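Local coordinates for protein VP1 (New Jersey polyomavirus-2013, PDB 6Y5Y) that forms the pentameric building blocks of the polyomavirus capsid and, as its major coat protein, binds sialylated glycans on the outer surface, probably for attachment to host cells, at residues E66-H69 with H70-Y74. Numbering follows the deposited sequence.
Sequences EVIH and HADGY. With SIA (N-acetyl-alpha-neuraminic acid), chain N.
His-69 and Asp-72 are joined round a type I beta turn, the imidazole edge-on to the carboxylate and the two planes 73° apart. His-69 ND1 donates to Asp-72 OD2 over 2.7 Å in a nearly straight bond (171°). OD2 lies in the ring plane and is met on its syn side. His-69 N also donates to Asp-72 OD2 at 2.8 Å, but from above the carboxylate plane. With CG beside the backbone N (chi1 -35°), both donors of His-69 converge on that one acceptor. The turn itself is closed by Asp-72 N donating to His-69 O at 3.0 Å, while Asn-76 takes up Asp-72 OD1.

Held at ND1, the ring offers His-69 NE2 to the sialic acid carboxylate, giving O1B a hydrogen bond of 2.8 Å. Since both ring nitrogens donate, the ring is probably positively charged, and Asp-72 would help to stabilise that charge beside the ligand. Val-67 lays CG1 against the other carboxylate oxygen, O1A, at 3.5 Å. Glu-66, bent at chi2, accepts a hydrogen bond from the sialic acid O4 on OE2 at 2.5 Å and another there from Val-67 N; Arg-58 pairs with its OE1. Packed against Asp-140 of a neighbouring subunit, this loop between strands 28-45 and 87-92 supplies one wall of the sialic acid site of the VP1 pentamer, a surface-loop receptor pocket characteristic of polyomavirus jelly-roll capsid proteins.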
loop_
_atom_site.group_PDB
_atom_site.type_symbol
_atom_site.label_atom_id
_atom_site.label_comp_id
_atom_site.label_asym_id
_atom_site.label_seq_id
_atom_site.Cartn_x
_atom_site.Cartn_y
_atom_site.Cartn_z
ATOM N N GLU D 66 8.840 4.280 29.095
ATOM C CA GLU D 66 9.297 5.529 29.683
ATOM C C GLU D 66 9.658 6.524 28.570
ATOM O O GLU D 66 9.833 6.150 27.408
ATOM C CB GLU D 66 10.481 5.240 30.606
ATOM C CG GLU D 66 11.057 6.437 31.344
ATOM C CD GLU D 66 10.009 7.237 32.109
ATOM O OE1 GLU D 66 9.657 6.867 33.249
ATOM O OE2 GLU D 66 9.538 8.243 31.556
ATOM N N VAL D 67 9.739 7.811 28.933
ATOM C CA VAL D 67 10.031 8.866 27.964
ATOM C C VAL D 67 11.438 8.698 27.386
ATOM O O VAL D 67 12.391 8.386 28.111
ATOM C CB VAL D 67 9.875 10.243 28.637
ATOM C CG1 VAL D 67 10.172 11.350 27.665
ATOM C CG2 VAL D 67 8.457 10.416 29.222
ATOM N N ILE D 68 11.580 8.937 26.073
ATOM C CA ILE D 68 12.857 8.809 25.365
ATOM C C ILE D 68 13.192 10.127 24.677
ATOM O O ILE D 68 12.337 10.717 24.004
ATOM C CB ILE D 68 12.820 7.660 24.333
ATOM C CG1 ILE D 68 12.514 6.335 25.033
ATOM C CG2 ILE D 68 14.139 7.576 23.588
ATOM C CD1 ILE D 68 11.440 5.508 24.336
ATOM N N HIS D 69 14.447 10.578 24.833
ATOM C CA HIS D 69 14.963 11.798 24.229
ATOM C C HIS D 69 16.185 11.487 23.371
ATOM O O HIS D 69 16.880 10.489 23.590
ATOM C CB HIS D 69 15.369 12.850 25.295
ATOM C CG HIS D 69 14.501 12.853 26.518
ATOM N ND1 HIS D 69 14.496 11.823 27.435
ATOM C CD2 HIS D 69 13.624 13.774 26.985
ATOM C CE1 HIS D 69 13.647 12.106 28.408
ATOM N NE2 HIS D 69 13.105 13.284 28.158
ATOM N N HIS D 70 16.477 12.402 22.438
ATOM C CA HIS D 70 17.517 12.164 21.438
ATOM C C HIS D 70 18.854 11.770 22.065
ATOM O O HIS D 70 19.520 10.852 21.575
ATOM C CB HIS D 70 17.681 13.384 20.516
ATOM C CG HIS D 70 17.995 14.672 21.226
ATOM N ND1 HIS D 70 19.280 15.144 21.377
ATOM C CD2 HIS D 70 17.187 15.595 21.798
ATOM C CE1 HIS D 70 19.252 16.300 22.018
ATOM N NE2 HIS D 70 17.994 16.591 22.293
ATOM N N ALA D 71 19.260 12.420 23.165
ATOM C CA ALA D 71 20.577 12.141 23.726
ATOM C C ALA D 71 20.579 11.065 24.814
ATOM O O ALA D 71 21.635 10.817 25.405
ATOM C CB ALA D 71 21.213 13.429 24.275
ATOM N N ASP D 72 19.450 10.414 25.087
ATOM C CA ASP D 72 19.458 9.332 26.069
ATOM C C ASP D 72 20.359 8.198 25.589
ATOM O O ASP D 72 20.412 7.885 24.394
ATOM C CB ASP D 72 18.043 8.817 26.324
ATOM C CG ASP D 72 17.152 9.846 26.995
ATOM O OD1 ASP D 72 17.672 10.867 27.507
ATOM O OD2 ASP D 72 15.922 9.629 27.005
ATOM N N GLY D 73 21.082 7.586 26.529
ATOM C CA GLY D 73 22.125 6.641 26.179
ATOM C C GLY D 73 23.436 7.278 25.774
ATOM O O GLY D 73 24.405 6.553 25.501
ATOM N N TYR D 74 23.487 8.607 25.698
ATOM C CA TYR D 74 24.722 9.339 25.446
ATOM C C TYR D 74 25.049 10.278 26.598
ATOM O O TYR D 74 26.135 10.174 27.175
ATOM C CB TYR D 74 24.614 10.128 24.139
ATOM C CG TYR D 74 25.798 11.030 23.840
ATOM C CD1 TYR D 74 27.004 10.503 23.396
ATOM C CD2 TYR D 74 25.696 12.411 23.974
ATOM C CE1 TYR D 74 28.081 11.330 23.100
ATOM C CE2 TYR D 74 26.758 13.234 23.681
ATOM C CZ TYR D 74 27.947 12.690 23.246
ATOM O OH TYR D 74 28.999 13.521 22.951
HETATM C C1 SIA N . 10.576 13.878 30.793
HETATM C C2 SIA N . 10.327 13.741 32.361
HETATM C C3 SIA N . 9.395 12.590 32.769
HETATM C C4 SIA N . 9.997 11.189 32.617
HETATM C C5 SIA N . 11.351 11.141 33.346
HETATM C C6 SIA N . 12.246 12.301 32.858
HETATM C C7 SIA N . 13.617 12.422 33.574
HETATM C C8 SIA N . 14.333 13.727 33.155
HETATM C C9 SIA N . 15.767 13.780 33.659
HETATM C C10 SIA N . 12.254 8.941 34.054
HETATM C C11 SIA N . 13.134 7.764 33.651
HETATM N N5 SIA N . 12.122 9.921 33.131
HETATM O O1A SIA N . 9.554 13.789 30.074
HETATM O O1B SIA N . 11.789 14.076 30.461
HETATM O O4 SIA N . 9.129 10.163 33.150
HETATM O O6 SIA N . 11.606 13.555 33.050
HETATM O O7 SIA N . 13.438 12.325 34.982
HETATM O O8 SIA N . 14.305 13.906 31.739
HETATM O O9 SIA N . 16.354 14.989 33.156
HETATM O O10 SIA N . 11.712 8.971 35.153
#